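Local coordinates for protein acetyltransferase PA1377 (Pseudomonas aeruginosa, PDB 2VI7) that probably transfers an acetyl group to an amine, as a putative N-acetyltransferase of the GNAT (GCN5-related) family, at residues Thr22-Asp27 / Gly92-Trp97; Ala73-His78 / Asp112-Trp117. All coordinates share one frame; numbering follows the deposited sequence.

In the fold
From the N terminus, helix 18-25 comes first, and the chain then runs through strands 58-65 and 68-77 before it reaches strand 86-95. Contact 1 closes this loop of 64 residues, bringing the end of the first helix onto the end of strand 86-95. Contact 2 starts inside that loop, at the end of strand 68-77, and finishes beyond it on helix 102-117. The two closures therefore cross. Their centres are about 20 Å apart, on opposite sides of the chain's centre. The neighbouring strands 68-77 and 86-95 join them, and Val93 of contact 1 packs on Ala73 of contact 2.

Contact 1: residues Thr22-Asp27 / Gly92-Trp97; sequences TALYND and GVAVAW
Leu24 and Tyr25, near the C-terminal end of the first helix, meet Ala94, in the end of strand 86-95, and Ala96 just past it. The backbones are closest at Leu24 and Ala96, whose CA atoms are 6.9 Å apart. The CA atoms of Tyr25 and Ala94 are 8.1 Å apart. No hydrogen bond links the two segments.

Leu24 starts out toward the strand, with CG anti to the backbone N (chi1 175°). Its two methyls divide the work. CD1 reaches the methyl of Ala96, at 4.1 Å from CB. CD2 comes to 3.9 Å from the carbonyl O of Ala94. Tyr25 leaves the helix in the other direction, but its long ring brings the far end back to the strand. Ala94 CB sits at the edge of this ring, close to its plane, and CE2 is the ring atom that touches it, at 3.6 Å. The OH of Tyr25 lies 4.0 Å from Ala94 CB.

Ser72 of strand 68-77 also touches both Leu24 and Tyr25, and Val30 packs on Leu24 and Ala94. The contact sets the first helix of the GNAT domain against the central sheet. Strand 86-95 leads on to helix 102-117; in GNAT proteins the corresponding strand and following loop usually bind acetyl-CoA. A glycerol, probably from the crystallisation liquor, comes within about 4 Å of the Tyr25 side chain (nearest atoms).

The join depends mainly on apolar burial: two alanine methyls meet leucine methyls and a ring edge, and the Ala94 carbonyl O is touched by a methyl without a hydrogen bond.

Contact 2: residues Ala73-His78 / Asp112-Trp117; sequences ASLEQH and DIADNW
Leu75 points from strand 68-77 at the helix and meets the backbone and methyl of Ala114. A chi1 of 171° swings its CG away from the backbone N, beside the carbonyl carbon, and extends the side chain from the strand to the helix. One branch makes the contact: CD2 lies 3.6 Å from Ala114 CB and 3.9 Å from Ala114 N. The CB of Ala114 points across the line to the strand, not straight at it. Leu75 CD2 therefore touches the helix at both the methyl and the adjoining backbone.

Ile113 lies beside this pair and plays a smaller part. It sets out toward the strand, but the end of its side chain turns away. Its CG2 branch is the one that faces Leu75, at 4.4 Å from CD2. The CA atoms of Leu75 and Ala114 are 7.8 Å apart, and no hydrogen bond crosses between the segments.

Strand 86-95, helix 102-117 and the parallel strand 122-128 form a beta-alpha-beta crossover of the GNAT fold. Here the last turns of its helix pack on the end of the neighbouring strand 68-77. Around Leu75 the apolar layer continues through Ile89 of strand 86-95, Leu110 of the same helix and Met118 just after it. Leu120 also packs on Ala114.

The helix has a wider pi-type turn at 113-117. A side-chain bond spans one helical turn nearby: Asn116 ND2 donates to Asp112 OD2 at 2.6 Å. The acceptor lies almost in the amide plane of Asn116, and the N-H...O angle is 155°. Asp115 forms a salt bridge with Arg167 of strand 158-168, which ties the end of the helix to a second part of the sheet.

Contact 1: residues Thr22-Asp27 / Gly92-Trp97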
loop_
_atom_site.group_PDB
_atom_site.type_symbol
_atom_site.label_atom_id
_atom_site.label_comp_id
_atom_site.label_asym_id
_atom_site.label_seq_id
_atom_site.Cartn_x
_atom_site.Cartn_y
_atom_site.Cartn_z
ATOM N N THR A 22 21.185 10.205 -0.458
ATOM C CA THR A 22 21.678 9.060 0.290
ATOM C C THR A 22 22.169 9.513 1.660
ATOM O O THR A 22 21.905 8.866 2.671
ATOM C CB THR A 22 22.825 8.394 -0.460
ATOM O OG1 THR A 22 22.347 7.919 -1.720
ATOM C CG2 THR A 22 23.338 7.224 0.305
ATOM N N ALA A 23 22.884 10.632 1.682
ATOM C CA ALA A 23 23.396 11.187 2.926
ATOM C C ALA A 23 22.235 11.587 3.827
ATOM O O ALA A 23 22.299 11.419 5.049
ATOM C CB ALA A 23 24.266 12.399 2.639
ATOM N N LEU A 24 21.178 12.124 3.224
ATOM C CA LEU A 24 19.998 12.551 3.976
ATOM C C LEU A 24 19.451 11.408 4.831
ATOM O O LEU A 24 19.244 11.552 6.032
ATOM C CB LEU A 24 18.901 13.035 3.021
ATOM C CG LEU A 24 17.562 13.397 3.679
ATOM C CD1 LEU A 24 17.745 14.646 4.541
ATOM C CD2 LEU A 24 16.493 13.613 2.604
ATOM N N TYR A 25 19.230 10.266 4.194
ATOM C CA TYR A 25 18.695 9.098 4.871
ATOM C C TYR A 25 19.694 8.405 5.790
ATOM O O TYR A 25 19.306 7.580 6.619
ATOM C CB TYR A 25 18.151 8.125 3.827
ATOM C CG TYR A 25 16.926 8.663 3.115
ATOM C CD1 TYR A 25 16.683 8.366 1.773
ATOM C CD2 TYR A 25 16.004 9.467 3.790
ATOM C CE1 TYR A 25 15.547 8.862 1.118
ATOM C CE2 TYR A 25 14.871 9.965 3.152
ATOM C CZ TYR A 25 14.646 9.659 1.817
ATOM O OH TYR A 25 13.517 10.132 1.186
ATOM N N ASN A 26 20.976 8.741 5.650
ATOM C CA ASN A 26 21.999 8.144 6.497
ATOM C C ASN A 26 21.989 8.792 7.877
ATOM O O ASN A 26 22.711 8.362 8.769
ATOM C CB ASN A 26 23.389 8.250 5.850
ATOM C CG ASN A 26 23.663 7.118 4.857
ATOM O OD1 ASN A 26 22.772 6.325 4.525
ATOM N ND2 ASN A 26 24.901 7.043 4.374
ATOM N N ASP A 27 21.179 9.833 8.048
ATOM C CA ASP A 27 21.050 10.475 9.352
ATOM C C ASP A 27 19.916 9.698 10.023
ATOM O O ASP A 27 18.766 9.773 9.590
ATOM C CB ASP A 27 20.660 11.953 9.214
ATOM C CG ASP A 27 20.517 12.659 10.569
ATOM O OD1 ASP A 27 20.430 11.964 11.608
ATOM O OD2 ASP A 27 20.479 13.911 10.594
ATOM N N GLY A 92 5.482 10.393 4.328
ATOM C CA GLY A 92 5.570 11.828 4.182
ATOM C C GLY A 92 6.909 12.468 3.883
ATOM O O GLY A 92 7.742 11.962 3.130
ATOM N N VAL A 93 7.091 13.614 4.519
ATOM C CA VAL A 93 8.247 14.472 4.375
ATOM C C VAL A 93 9.475 14.030 5.210
ATOM O O VAL A 93 9.374 13.812 6.422
ATOM C CB VAL A 93 7.772 15.918 4.730
ATOM C CG1 VAL A 93 8.426 16.422 5.969
ATOM C CG2 VAL A 93 8.001 16.845 3.590
ATOM N N ALA A 94 10.627 13.880 4.550
ATOM C CA ALA A 94 11.884 13.480 5.200
ATOM C C ALA A 94 12.754 14.723 5.304
ATOM O O ALA A 94 13.363 15.136 4.316
ATOM C CB ALA A 94 12.589 12.427 4.373
ATOM N N VAL A 95 12.829 15.308 6.499
ATOM C CA VAL A 95 13.592 16.536 6.685
ATOM C C VAL A 95 14.726 16.497 7.710
ATOM O O VAL A 95 14.580 15.956 8.813
ATOM C CB VAL A 95 12.640 17.696 7.053
ATOM C CG1 VAL A 95 13.401 19.005 7.118
ATOM C CG2 VAL A 95 11.534 17.791 6.031
ATOM N N ALA A 96 15.851 17.103 7.319
ATOM C CA ALA A 96 17.038 17.195 8.165
ATOM C C ALA A 96 16.772 18.237 9.244
ATOM O O ALA A 96 16.888 17.954 10.443
ATOM C CB ALA A 96 18.249 17.611 7.336
ATOM N N TRP A 97 16.401 19.439 8.801
ATOM C CA TRP A 97 16.104 20.555 9.702
ATOM C C TRP A 97 14.625 20.599 10.080
ATOM O O TRP A 97 13.766 20.940 9.257
ATOM C CB TRP A 97 16.481 21.891 9.055
ATOM C CG TRP A 97 17.865 21.925 8.513
ATOM C CD1 TRP A 97 18.905 21.098 8.854
ATOM C CD2 TRP A 97 18.387 22.860 7.566
ATOM N NE1 TRP A 97 20.044 21.463 8.177
ATOM C CE2 TRP A 97 19.759 22.543 7.380
ATOM C CE3 TRP A 97 17.832 23.943 6.859
ATOM C CZ2 TRP A 97 20.589 23.269 6.513
ATOM C CZ3 TRP A 97 18.655 24.668 5.995
ATOM C CH2 TRP A 97 20.024 24.324 5.831
#

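Contact 2: residues Ala73-His78 / Asp112-Trp117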
loop_
_atom_site.group_PDB
_atom_site.type_symbol
_atom_site.label_atom_id
_atom_site.label_comp_id
_atom_site.label_asym_id
_atom_site.label_seq_id
_atom_site.Cartn_x
_atom_site.Cartn_y
_atom_site.Cartn_z
ATOM N N ALA A 73 10.704 14.419 -0.477
ATOM C CA ALA A 73 9.320 13.951 -0.383
ATOM C C ALA A 73 8.879 13.496 -1.770
ATOM O O ALA A 73 9.372 13.996 -2.774
ATOM C CB ALA A 73 8.410 15.069 0.126
ATOM N N SER A 74 7.957 12.545 -1.822
ATOM C CA SER A 74 7.490 12.034 -3.095
ATOM C C SER A 74 5.978 11.851 -3.149
ATOM O O SER A 74 5.338 11.538 -2.143
ATOM C CB SER A 74 8.161 10.696 -3.393
ATOM O OG SER A 74 7.766 9.725 -2.436
ATOM N N LEU A 75 5.427 12.057 -4.341
ATOM C CA LEU A 75 3.998 11.906 -4.603
ATOM C C LEU A 75 3.864 10.889 -5.725
ATOM O O LEU A 75 4.513 11.017 -6.760
ATOM C CB LEU A 75 3.385 13.238 -5.053
ATOM C CG LEU A 75 1.933 13.188 -5.562
ATOM C CD1 LEU A 75 1.002 12.691 -4.452
ATOM C CD2 LEU A 75 1.503 14.563 -6.037
ATOM N N GLU A 76 3.039 9.871 -5.513
ATOM C CA GLU A 76 2.825 8.847 -6.525
ATOM C C GLU A 76 1.349 8.520 -6.751
ATOM O O GLU A 76 0.651 8.023 -5.861
ATOM C CB GLU A 76 3.595 7.567 -6.169
ATOM C CG GLU A 76 3.229 6.384 -7.050
ATOM C CD GLU A 76 4.076 5.162 -6.780
ATOM O OE1 GLU A 76 4.590 5.037 -5.651
ATOM O OE2 GLU A 76 4.215 4.317 -7.692
ATOM N N GLN A 77 0.877 8.821 -7.955
ATOM C CA GLN A 77 -0.497 8.540 -8.324
ATOM C C GLN A 77 -0.610 7.028 -8.350
ATOM O O GLN A 77 0.242 6.349 -8.921
ATOM C CB GLN A 77 -0.802 9.107 -9.708
ATOM C CG GLN A 77 -2.184 8.758 -10.217
ATOM C CD GLN A 77 -2.443 9.330 -11.585
ATOM O OE1 GLN A 77 -1.648 9.138 -12.507
ATOM N NE2 GLN A 77 -3.556 10.034 -11.733
ATOM N N HIS A 78 -1.648 6.488 -7.727
ATOM C CA HIS A 78 -1.794 5.046 -7.702
ATOM C C HIS A 78 -1.906 4.476 -9.117
ATOM O O HIS A 78 -2.644 5.009 -9.953
ATOM C CB HIS A 78 -3.010 4.652 -6.868
ATOM C CG HIS A 78 -2.982 3.226 -6.418
ATOM N ND1 HIS A 78 -3.051 2.168 -7.298
ATOM C CD2 HIS A 78 -2.835 2.681 -5.187
ATOM C CE1 HIS A 78 -2.945 1.033 -6.629
ATOM N NE2 HIS A 78 -2.814 1.317 -5.346
ATOM N N ASP A 112 0.474 21.054 -4.676
ATOM C CA ASP A 112 0.177 21.949 -5.788
ATOM C C ASP A 112 0.110 21.074 -7.041
ATOM O O ASP A 112 -0.783 21.226 -7.877
ATOM C CB ASP A 112 1.286 22.994 -5.961
ATOM C CG ASP A 112 1.085 23.863 -7.216
ATOM O OD1 ASP A 112 2.055 24.058 -7.989
ATOM O OD2 ASP A 112 -0.046 24.348 -7.429
ATOM N N ILE A 113 1.064 20.153 -7.160
ATOM C CA ILE A 113 1.119 19.237 -8.290
ATOM C C ILE A 113 -0.093 18.306 -8.275
ATOM O O ILE A 113 -0.703 18.044 -9.314
ATOM C CB ILE A 113 2.393 18.364 -8.243
ATOM C CG1 ILE A 113 3.643 19.235 -8.366
ATOM C CG2 ILE A 113 2.338 17.316 -9.344
ATOM C CD1 ILE A 113 3.751 19.993 -9.675
ATOM N N ALA A 114 -0.427 17.810 -7.085
ATOM C CA ALA A 114 -1.544 16.901 -6.905
ATOM C C ALA A 114 -2.866 17.570 -7.240
ATOM O O ALA A 114 -3.701 16.994 -7.936
ATOM C CB ALA A 114 -1.566 16.388 -5.462
ATOM N N ASP A 115 -3.045 18.798 -6.762
ATOM C CA ASP A 115 -4.285 19.528 -6.992
ATOM C C ASP A 115 -4.431 20.139 -8.371
ATOM O O ASP A 115 -5.394 19.875 -9.080
ATOM C CB ASP A 115 -4.459 20.684 -5.996
ATOM C CG ASP A 115 -4.481 20.242 -4.557
ATOM O OD1 ASP A 115 -4.609 19.031 -4.296
ATOM O OD2 ASP A 115 -4.379 21.129 -3.681
ATOM N N ASN A 116 -3.464 20.965 -8.743
ATOM C CA ASN A 116 -3.538 21.702 -9.991
ATOM C C ASN A 116 -3.046 21.077 -11.268
ATOM O O ASN A 116 -3.390 21.544 -12.347
ATOM C CB ASN A 116 -2.879 23.061 -9.781
ATOM C CG ASN A 116 -3.489 23.805 -8.616
ATOM O OD1 ASN A 116 -4.710 23.969 -8.549
ATOM N ND2 ASN A 116 -2.653 24.247 -7.686
ATOM N N TRP A 117 -2.261 20.019 -11.169
ATOM C CA TRP A 117 -1.774 19.396 -12.374
ATOM C C TRP A 117 -2.274 17.972 -12.523
ATOM O O TRP A 117 -2.705 17.578 -13.603
ATOM C CB TRP A 117 -0.253 19.472 -12.399
ATOM C CG TRP A 117 0.212 20.886 -12.280
ATOM C CD1 TRP A 117 0.314 21.625 -11.135
ATOM C CD2 TRP A 117 0.574 21.762 -13.354
ATOM N NE1 TRP A 117 0.716 22.906 -11.429
ATOM C CE2 TRP A 117 0.884 23.019 -12.784
ATOM C CE3 TRP A 117 0.668 21.607 -14.746
ATOM C CZ2 TRP A 117 1.282 24.117 -13.557
ATOM C CZ3 TRP A 117 1.067 22.701 -15.517
ATOM C CH2 TRP A 117 1.368 23.941 -14.916
#